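Endonuclease V (Homo sapiens, PDB 6OZE) cleaves inosine-containing RNA as a metal-ion-dependent endoribonuclease related to bacterial DNA-cleaving endonuclease V and to the RNase H clan. Local coordinates at residues Q38-V43 and P225-Q230; A57-L62 and V69-S74; G109-V114 and T138-V143; Q169-S174 and L215-S220. The protein carries 4 engineered substitutions. All blocks are in the same frame, centred on the assembly; numbering follows the deposited sequence.

Contact 1 of 4, residues Q38-V43 and P225-Q230. With NA (sodium ion), chain G.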
# COMPACT_ATOMS: atom_id res chain seq x y z
N GLN A 38 -8.72 -11.41 11.22
CA GLN A 38 -7.84 -12.53 11.51
C GLN A 38 -6.58 -12.57 10.65
O GLN A 38 -5.58 -13.13 11.10
CB GLN A 38 -8.58 -13.86 11.31
CG GLN A 38 -9.66 -14.13 12.34
CD GLN A 38 -9.08 -14.46 13.70
OE1 GLN A 38 -8.69 -13.57 14.46
NE2 GLN A 38 -9.00 -15.75 14.02
N ARG A 39 -6.63 -12.05 9.43
CA ARG A 39 -5.50 -12.12 8.51
C ARG A 39 -5.33 -10.80 7.77
O ARG A 39 -6.29 -10.29 7.17
CB ARG A 39 -5.69 -13.26 7.50
CG ARG A 39 -5.68 -14.63 8.15
CD ARG A 39 -5.95 -15.74 7.13
NE ARG A 39 -7.21 -15.53 6.44
CZ ARG A 39 -8.40 -15.85 6.92
NH1 ARG A 39 -9.49 -15.61 6.21
NH2 ARG A 39 -8.52 -16.42 8.12
N VAL A 40 -4.11 -10.27 7.80
CA VAL A 40 -3.76 -9.03 7.12
C VAL A 40 -2.65 -9.35 6.13
O VAL A 40 -1.66 -9.99 6.49
CB VAL A 40 -3.29 -7.96 8.13
CG1 VAL A 40 -2.89 -6.69 7.41
CG2 VAL A 40 -4.37 -7.67 9.17
N GLY A 41 -2.81 -8.90 4.89
CA GLY A 41 -1.84 -9.15 3.86
C GLY A 41 -0.94 -7.94 3.65
O GLY A 41 -1.29 -6.80 3.99
N GLY A 42 0.24 -8.22 3.11
CA GLY A 42 1.17 -7.18 2.71
C GLY A 42 1.73 -7.53 1.34
O GLY A 42 1.92 -8.70 1.02
N VAL A 43 1.95 -6.50 0.54
CA VAL A 43 2.46 -6.70 -0.82
C VAL A 43 3.64 -5.77 -1.06
O VAL A 43 3.71 -4.66 -0.51
CB VAL A 43 1.42 -6.53 -1.95
CG1 VAL A 43 0.41 -7.67 -1.94
CG2 VAL A 43 0.74 -5.16 -1.87
N PRO A 225 5.02 -1.03 9.03
CA PRO A 225 4.03 -2.02 9.48
C PRO A 225 4.43 -3.43 9.06
O PRO A 225 4.95 -3.65 7.97
CB PRO A 225 2.74 -1.58 8.78
CG PRO A 225 2.96 -0.13 8.45
CD PRO A 225 4.42 0.04 8.22
N GLU A 226 4.19 -4.38 9.97
CA GLU A 226 4.68 -5.75 9.79
C GLU A 226 4.33 -6.38 8.45
O GLU A 226 5.23 -6.98 7.84
CB GLU A 226 4.23 -6.62 10.98
CG GLU A 226 5.21 -6.61 12.15
CD GLU A 226 6.64 -6.95 11.71
OE1 GLU A 226 7.39 -6.02 11.36
OE2 GLU A 226 7.00 -8.15 11.69
N PRO A 227 3.10 -6.30 7.94
CA PRO A 227 2.82 -6.96 6.64
C PRO A 227 3.64 -6.37 5.51
O PRO A 227 4.12 -7.12 4.64
CB PRO A 227 1.31 -6.77 6.46
CG PRO A 227 0.77 -6.58 7.91
CD PRO A 227 1.86 -5.75 8.55
N VAL A 228 3.83 -5.06 5.50
CA VAL A 228 4.66 -4.39 4.49
C VAL A 228 6.12 -4.75 4.68
O VAL A 228 6.86 -5.04 3.72
CB VAL A 228 4.44 -2.87 4.61
CG1 VAL A 228 5.36 -2.10 3.68
CG2 VAL A 228 2.97 -2.51 4.36
N ARG A 229 6.57 -4.74 5.93
CA ARG A 229 7.97 -5.02 6.24
C ARG A 229 8.34 -6.45 5.85
O ARG A 229 9.40 -6.69 5.28
CB ARG A 229 8.22 -4.80 7.73
CG ARG A 229 9.69 -4.63 8.11
CD ARG A 229 9.89 -4.40 9.59
NE ARG A 229 9.64 -5.59 10.39
CZ ARG A 229 10.56 -6.51 10.70
NH1 ARG A 229 10.22 -7.55 11.44
NH2 ARG A 229 11.80 -6.39 10.25
N GLN A 230 7.45 -7.41 6.15
CA GLN A 230 7.74 -8.80 5.80
C GLN A 230 7.72 -9.00 4.29
O GLN A 230 8.51 -9.79 3.77
CB GLN A 230 6.78 -9.75 6.52
CG GLN A 230 6.98 -9.78 8.04
CD GLN A 230 8.31 -10.37 8.45
OE1 GLN A 230 8.88 -11.21 7.75
NE2 GLN A 230 8.82 -9.93 9.59
NA NA G . -8.26 -11.40 15.31
O HOH W 1 6.27 -3.86 1.09
O HOH W 2 -7.66 -12.96 17.26
O HOH W 3 -8.79 -9.04 16.02
O HOH W 4 -10.91 -11.14 16.14
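With chi1 at 178°, Val40 holds CG1 anti to its backbone N, and in the conformer given this methyl meets CG of the Pro227 ring at 3.7 Å. The other side of the meeting is fixed by the proline itself: CB of the closed Pro227 ring rests on Gly41 O at 3.6 Å. One residue along the strand, Gly42 brings bare backbone to the helix, and its CA points a nearly straight C-H...O contact (165° at H) at Pro227 O, 3.5 Å away. The absence of a side chain at Gly42 lets strand and helix close to 6.3 Å between segment axes, running 39° apart. Strand 39-47 is the first strand of the mixed sheet of this RNase H-like fold, and the C-terminal helix 226-242 starts over it here, with Leu62 and Leu116 of the flanking strands also against Pro227. Past the glycine, a water donates to both Val43 O and Val228 O, spanning the backbones where they no longer touch. Just before the strand begins, Gln38 OE1 binds a sodium ion at 2.4 Å, together with Leu37 O, Phe64 O and three waters.

Contact 2 of 4, residues A57-L62 and V69-S74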
# COMPACT_ATOMS: atom_id res chain seq x y z
N ALA A 57 8.12 -9.56 -6.95
CA ALA A 57 6.81 -9.26 -6.38
C ALA A 57 6.55 -10.25 -5.26
O ALA A 57 6.79 -11.46 -5.42
CB ALA A 57 5.71 -9.38 -7.46
N SER A 58 6.08 -9.75 -4.11
CA SER A 58 5.85 -10.60 -2.95
C SER A 58 4.49 -10.34 -2.33
O SER A 58 4.01 -9.20 -2.30
CB SER A 58 6.91 -10.37 -1.87
OG SER A 58 8.21 -10.72 -2.37
N LEU A 59 3.88 -11.42 -1.84
CA LEU A 59 2.65 -11.36 -1.06
C LEU A 59 2.86 -12.14 0.21
O LEU A 59 3.31 -13.29 0.18
CB LEU A 59 1.49 -11.96 -1.87
CG LEU A 59 0.21 -12.30 -1.09
CD1 LEU A 59 -0.45 -11.02 -0.60
CD2 LEU A 59 -0.74 -13.08 -1.98
N VAL A 60 2.55 -11.51 1.35
CA VAL A 60 2.59 -12.19 2.64
C VAL A 60 1.23 -12.04 3.30
O VAL A 60 0.49 -11.09 3.04
CB VAL A 60 3.71 -11.67 3.57
CG1 VAL A 60 5.08 -11.87 2.92
CG2 VAL A 60 3.46 -10.20 3.97
N VAL A 61 0.88 -13.03 4.12
CA VAL A 61 -0.30 -12.92 4.97
C VAL A 61 0.15 -13.16 6.40
O VAL A 61 0.89 -14.11 6.68
CB VAL A 61 -1.40 -13.92 4.58
CG1 VAL A 61 -2.64 -13.73 5.47
CG2 VAL A 61 -1.75 -13.76 3.09
N LEU A 62 -0.29 -12.29 7.32
CA LEU A 62 0.03 -12.41 8.73
C LEU A 62 -1.25 -12.59 9.54
O LEU A 62 -2.31 -12.08 9.20
CB LEU A 62 0.74 -11.14 9.24
CG LEU A 62 2.23 -10.95 8.92
CD1 LEU A 62 2.52 -10.88 7.43
CD2 LEU A 62 2.74 -9.70 9.63
N VAL A 69 3.73 -14.52 10.36
CA VAL A 69 3.56 -14.87 8.95
C VAL A 69 2.93 -16.25 8.84
O VAL A 69 3.45 -17.23 9.39
CB VAL A 69 4.90 -14.80 8.19
CG1 VAL A 69 4.73 -15.27 6.75
CG2 VAL A 69 5.45 -13.37 8.20
N VAL A 70 1.82 -16.34 8.11
CA VAL A 70 1.17 -17.61 7.82
C VAL A 70 1.25 -18.00 6.35
O VAL A 70 0.98 -19.17 6.02
CB VAL A 70 -0.29 -17.65 8.33
CG1 VAL A 70 -0.32 -17.51 9.85
CG2 VAL A 70 -1.10 -16.54 7.71
N TYR A 71 1.62 -17.08 5.47
CA TYR A 71 1.77 -17.39 4.05
C TYR A 71 2.76 -16.41 3.46
O TYR A 71 2.74 -15.22 3.80
CB TYR A 71 0.44 -17.22 3.30
CG TYR A 71 0.53 -17.49 1.81
CD1 TYR A 71 0.42 -18.77 1.32
CD2 TYR A 71 0.72 -16.44 0.91
CE1 TYR A 71 0.50 -19.02 -0.04
CE2 TYR A 71 0.80 -16.70 -0.47
CZ TYR A 71 0.70 -17.98 -0.92
OH TYR A 71 0.77 -18.26 -2.28
N GLU A 72 3.62 -16.90 2.57
CA GLU A 72 4.50 -15.99 1.85
C GLU A 72 4.79 -16.56 0.47
O GLU A 72 4.98 -17.77 0.31
CB GLU A 72 5.82 -15.76 2.60
CG GLU A 72 6.60 -17.02 2.92
CD GLU A 72 7.82 -16.73 3.78
OE1 GLU A 72 7.73 -15.88 4.69
OE2 GLU A 72 8.87 -17.36 3.54
N GLU A 73 4.79 -15.68 -0.53
CA GLU A 73 5.16 -16.08 -1.88
C GLU A 73 5.86 -14.92 -2.56
O GLU A 73 5.39 -13.78 -2.49
CB GLU A 73 3.93 -16.51 -2.68
CG GLU A 73 4.25 -16.99 -4.12
CD GLU A 73 5.05 -18.28 -4.17
OE1 GLU A 73 5.04 -19.06 -3.19
OE2 GLU A 73 5.68 -18.54 -5.22
N SER A 74 6.99 -15.21 -3.21
CA SER A 74 7.76 -14.21 -3.93
C SER A 74 8.06 -14.75 -5.32
O SER A 74 8.30 -15.95 -5.47
CB SER A 74 9.10 -13.94 -3.25
OG SER A 74 8.91 -13.37 -1.96
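Leu59 O and Val61 CG2 approach the Tyr71 ring obliquely, and its CE2 is 4.2 Å from Leu59 CD2. CG of Tyr71 stands anti to the backbone N (chi1 178°), and its CB packs on Val61 CB at 4.0 Å; the phenol OH is hydrogen-bonded to Lys106 NZ. The second flat group on this face, the Glu73 carboxylate, turns away from Leu59 to a salt bridge with Arg75. Behind these side chains the strands form an antiparallel ladder. Leu59 and Glu73 are a hydrogen-bonded pair, joined by two backbone bonds that run nearly along the carbonyl axes, while Val60 and Glu72 form a non-hydrogen-bonded pair. At Val61 the register slips by one: Val61 O takes both Val70 N (2.8 Å) and the longer Tyr71 N (3.3 Å), a classic beta bulge. The slip puts Val70 beside Val61, its CG2 3.9 Å from Val61 CG1. On the opposite face, Leu62 CD1 meets Val69 CG2 at 3.9 Å, and Ser58 OG and Ser74 OG share a 2.8 Å hydrogen bond that Ser235 extends. This hairpin makes up one margin of the sheet, 69-78 being an outermost strand and 54-63 bonding on its other side to strand 39-47. Helix 89-106 covers the Val61 and Tyr71 face through Leu103, while helix 226-242 lies against the face of Leu62 and Ser74, with Glu226, Cys234 and His238 touching it.

Contact 3 of 4, residues G109-V114 and T138-V143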
# COMPACT_ATOMS: atom_id res chain seq x y z
N GLY A 109 -8.50 -20.50 2.52
CA GLY A 109 -8.61 -20.26 3.94
C GLY A 109 -7.57 -19.32 4.51
O GLY A 109 -7.70 -18.92 5.67
N LEU A 110 -6.54 -18.98 3.73
CA LEU A 110 -5.53 -18.04 4.18
C LEU A 110 -5.67 -16.68 3.51
O LEU A 110 -4.80 -15.82 3.70
CB LEU A 110 -4.12 -18.59 3.94
CG LEU A 110 -3.68 -19.75 4.85
CD1 LEU A 110 -2.27 -20.21 4.49
CD2 LEU A 110 -3.78 -19.37 6.32
N MET A 111 -6.73 -16.46 2.74
CA MET A 111 -6.88 -15.19 2.03
C MET A 111 -6.92 -14.05 3.03
O MET A 111 -7.60 -14.15 4.07
CB MET A 111 -8.18 -15.18 1.23
CG MET A 111 -8.04 -15.77 -0.17
SD MET A 111 -6.99 -14.74 -1.23
CE MET A 111 -7.88 -13.19 -1.20
N PRO A 112 -6.21 -12.96 2.78
CA PRO A 112 -6.27 -11.82 3.69
C PRO A 112 -7.61 -11.12 3.63
O PRO A 112 -8.29 -11.10 2.60
CB PRO A 112 -5.15 -10.91 3.17
CG PRO A 112 -4.98 -11.29 1.72
CD PRO A 112 -5.25 -12.77 1.68
N GLN A 113 -7.99 -10.50 4.75
CA GLN A 113 -9.20 -9.69 4.77
C GLN A 113 -8.94 -8.24 4.37
O GLN A 113 -9.90 -7.49 4.14
CB GLN A 113 -9.82 -9.74 6.18
CG GLN A 113 -10.37 -11.11 6.53
CD GLN A 113 -10.52 -11.30 8.01
OE1 GLN A 113 -9.55 -11.63 8.69
NE2 GLN A 113 -11.72 -11.08 8.54
N VAL A 114 -7.67 -7.86 4.28
CA VAL A 114 -7.26 -6.51 3.94
C VAL A 114 -5.80 -6.60 3.52
O VAL A 114 -5.04 -7.42 4.04
CB VAL A 114 -7.45 -5.56 5.16
CG1 VAL A 114 -6.70 -6.09 6.40
CG2 VAL A 114 -6.98 -4.14 4.84
N THR A 138 -8.82 -6.61 -7.09
CA THR A 138 -8.99 -7.76 -6.21
C THR A 138 -10.32 -7.73 -5.46
O THR A 138 -10.73 -8.76 -4.92
CB THR A 138 -7.88 -7.83 -5.16
OG1 THR A 138 -7.91 -6.65 -4.35
CG2 THR A 138 -6.51 -7.95 -5.83
N ASP A 139 -11.00 -6.57 -5.43
CA ASP A 139 -12.15 -6.32 -4.56
C ASP A 139 -11.85 -6.67 -3.11
O ASP A 139 -12.64 -7.31 -2.42
CB ASP A 139 -13.42 -7.02 -5.04
CG ASP A 139 -14.67 -6.35 -4.52
OD1 ASP A 139 -14.63 -5.13 -4.24
OD2 ASP A 139 -15.69 -7.05 -4.38
N LEU A 140 -10.67 -6.27 -2.65
CA LEU A 140 -10.30 -6.46 -1.26
C LEU A 140 -10.10 -5.10 -0.61
O LEU A 140 -9.64 -4.15 -1.26
CB LEU A 140 -8.99 -7.24 -1.14
CG LEU A 140 -9.00 -8.73 -1.46
CD1 LEU A 140 -7.57 -9.26 -1.41
CD2 LEU A 140 -9.90 -9.48 -0.48
N PRO A 141 -10.43 -4.96 0.67
CA PRO A 141 -10.01 -3.77 1.40
C PRO A 141 -8.51 -3.59 1.27
O PRO A 141 -7.73 -4.54 1.43
CB PRO A 141 -10.41 -4.10 2.84
CG PRO A 141 -11.60 -5.03 2.69
CD PRO A 141 -11.22 -5.89 1.50
N CYS A 142 -8.09 -2.38 0.90
CA CYS A 142 -6.68 -2.10 0.70
C CYS A 142 -6.34 -0.73 1.27
O CYS A 142 -7.12 0.22 1.13
CB CYS A 142 -6.30 -2.09 -0.78
SG CYS A 142 -6.11 -3.70 -1.56
N VAL A 143 -5.16 -0.64 1.87
CA VAL A 143 -4.64 0.58 2.46
C VAL A 143 -3.31 0.90 1.79
O VAL A 143 -2.44 0.03 1.68
CB VAL A 143 -4.41 0.39 3.97
CG1 VAL A 143 -3.76 1.65 4.58
CG2 VAL A 143 -5.72 0.05 4.65
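Leu140 and Met111 meet through their last carbons, CD1 and CE 3.9 Å apart, the two side chains crossing at about a right angle. Met111 reaches there because its chain folds back at chi2 (-67°) and again at chi3. The other leucine branch, CD2, lies against Pro112 O. Next along, the Pro141 ring is pressed on Gln113 O, with CG at 3.3 Å, and its CB touches Val114 CG2. Val114 also sends its CA-H to Pro141 O, a C-H...O contact of 3.2 Å that leads into the parallel pairing of strands 115-118 and 142-146, where Pro141 bonds by its backbone to Leu115. In the next shell, Leu103 of helix 89-106 backs Met111 and Pro112, and Leu215 of helix 209-218 backs Val114. The Gln113 amide is engaged elsewhere: OE1 accepts from the backbone N of both Gln38 and Arg39, while NE2 donates to Gly36 O. A Schellman motif ending helix 130-138, with Asp139 at C-prime, swings the chain round to present Leu140. Between the segments the fit is therefore apolar, with carbonyl oxygens facing C-H groups, and the hydrogen bonds that hold Gln113 come from Gly36, Gln38 and Arg39, at and just before the start of strand 39-47.

Contact 4 of 4, residues Q169-S174 and L215-S220. Engineered in segment 215-220: Ser217 (natural residue Cys), Ala218 (natural residue Cys), Ser220 (natural residue Cys). With NA (sodium ion), chain F; GOL (glycerol), chain D.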
# COMPACT_ATOMS: atom_id res chain seq x y z
N GLN A 169 4.20 12.88 18.64
CA GLN A 169 4.91 12.50 19.85
C GLN A 169 5.14 11.00 19.97
O GLN A 169 6.24 10.57 20.34
CB GLN A 169 4.16 13.00 21.10
CG GLN A 169 4.11 14.51 21.21
CD GLN A 169 5.45 15.11 21.59
OE1 GLN A 169 6.30 15.34 20.73
NE2 GLN A 169 5.64 15.37 22.88
N THR A 170 4.12 10.19 19.71
CA THR A 170 4.19 8.76 19.99
C THR A 170 3.52 7.99 18.87
O THR A 170 2.83 8.56 18.02
CB THR A 170 3.47 8.38 21.30
OG1 THR A 170 2.07 8.64 21.16
CG2 THR A 170 4.02 9.16 22.48
N ARG A 171 3.74 6.67 18.89
CA ARG A 171 2.99 5.78 18.01
C ARG A 171 1.51 6.12 18.07
O ARG A 171 0.95 6.37 19.14
CB ARG A 171 3.19 4.33 18.47
CG ARG A 171 2.36 3.31 17.71
CD ARG A 171 2.69 1.91 18.17
NE ARG A 171 1.84 0.88 17.57
CZ ARG A 171 1.74 -0.35 18.06
NH1 ARG A 171 2.44 -0.69 19.14
NH2 ARG A 171 0.96 -1.26 17.48
N GLY A 172 0.89 6.13 16.90
CA GLY A 172 -0.53 6.36 16.79
C GLY A 172 -0.90 7.80 16.57
O GLY A 172 -2.03 8.07 16.13
N ASP A 173 0.01 8.74 16.83
CA ASP A 173 -0.27 10.15 16.57
C ASP A 173 -0.31 10.38 15.07
O ASP A 173 0.49 9.81 14.32
CB ASP A 173 0.82 11.04 17.17
CG ASP A 173 0.77 11.11 18.68
OD1 ASP A 173 -0.13 10.52 19.30
OD2 ASP A 173 1.66 11.76 19.25
N SER A 174 -1.24 11.22 14.63
CA SER A 174 -1.45 11.39 13.20
C SER A 174 -2.00 12.79 12.92
O SER A 174 -2.58 13.43 13.81
CB SER A 174 -2.42 10.34 12.65
OG SER A 174 -3.69 10.46 13.26
N LEU A 215 -5.63 0.78 11.70
CA LEU A 215 -5.12 -0.55 11.38
C LEU A 215 -3.61 -0.51 11.16
O LEU A 215 -2.89 -1.40 11.62
CB LEU A 215 -5.79 -1.08 10.11
CG LEU A 215 -5.28 -2.43 9.62
CD1 LEU A 215 -5.50 -3.49 10.68
CD2 LEU A 215 -5.97 -2.80 8.30
N THR A 216 -3.13 0.50 10.44
CA THR A 216 -1.69 0.59 10.21
C THR A 216 -0.94 0.71 11.54
O THR A 216 0.10 0.06 11.73
CB THR A 216 -1.40 1.79 9.31
OG1 THR A 216 -2.11 1.61 8.07
CG2 THR A 216 0.09 1.85 8.98
N SER A 217 -1.44 1.54 12.45
CA SER A 217 -0.83 1.62 13.77
C SER A 217 -0.84 0.26 14.47
O SER A 217 0.18 -0.15 15.06
CB SER A 217 -1.53 2.67 14.64
OG SER A 217 -0.74 2.99 15.77
N ALA A 218 -1.96 -0.45 14.41
CA ALA A 218 -2.08 -1.74 15.09
C ALA A 218 -1.12 -2.77 14.51
O ALA A 218 -0.70 -3.69 15.23
CB ALA A 218 -3.52 -2.23 14.99
N CYS A 219 -0.75 -2.61 13.24
CA CYS A 219 0.14 -3.55 12.58
C CYS A 219 1.60 -3.18 12.69
O CYS A 219 2.45 -3.90 12.14
CB CYS A 219 -0.24 -3.69 11.09
SG CYS A 219 -1.78 -4.55 10.85
N SER A 220 1.95 -2.12 13.42
CA SER A 220 3.31 -1.61 13.48
C SER A 220 4.00 -2.09 14.75
O SER A 220 3.67 -1.65 15.85
CB SER A 220 3.33 -0.09 13.37
OG SER A 220 2.86 0.32 12.10
NA NA F . 7.78 15.31 18.37
C1 GOL D . 1.97 -4.37 16.96
O1 GOL D . 0.61 -4.36 17.25
C2 GOL D . 2.70 -4.93 18.20
O2 GOL D . 3.58 -3.99 18.74
C3 GOL D . 3.44 -6.18 17.68
O3 GOL D . 4.36 -6.54 18.66
O HOH W 5 9.70 16.73 19.04
O HOH W 6 9.15 13.39 19.22
O HOH W 7 8.33 14.64 16.26
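One face of the Arg171 guanidinium is covered by Ser220 O, 3.1 Å from the plane and over its centre; the angle is too poor for a hydrogen bond from NH2 to this oxygen. The bonds run instead from the edge. NH2 donates to Ser217 O at 2.8 Å with an N-H...O angle of 154°, and NE adds a weak second bond to the same oxygen. Ser220 N reaches Ser217 O from the opposite face of its carbonyl plane. CG of Arg171 is anti to the backbone N (chi1 175°), and the chain runs extended to NE, passing the hydroxyl of the engineered Ser217. A glycerol, probably from the crystallisation liquor, takes a weak bond from NH2 through O1. The arginine projects from a type II beta turn, Thr170 to Asp173, in which Gly172 has the positive phi of the third position. Asp173 OD2 steadies the start of this loop by accepting Gln169 N at 2.8 Å and Thr170 N at 3.0 Å. Gln169 OE1 binds a sodium ion with Arg166 O, Leu168 O and three waters. The result is a surface turn whose positive charge faces the backbone carbonyls at the C-terminal end of helix 209-218, where it would suit the helix dipole.

Contacts 1, 2 and 3 meet on the central sheet. Contacts 1 and 2 have centres 8 Å apart and join through the pairing of neighbouring strands, Val40 O with Leu62 N at 2.8 Å and Gly42 N with Val60 O at 2.9 Å. Contact 3, its centre about 11 Å from that of contact 1, is tied to it by Arg39 NE and Met111 O (2.8 Å), and touches contact 2 where Leu110 packs on Val61. Contact 4 lies farther out, its centre about 15 Å from that of contact 1, but Glu226 N reaches Cys219 O at 2.8 Å between successive helices. The side chain of Gln113 lies about 7 Å from the sodium ion held by Gln38.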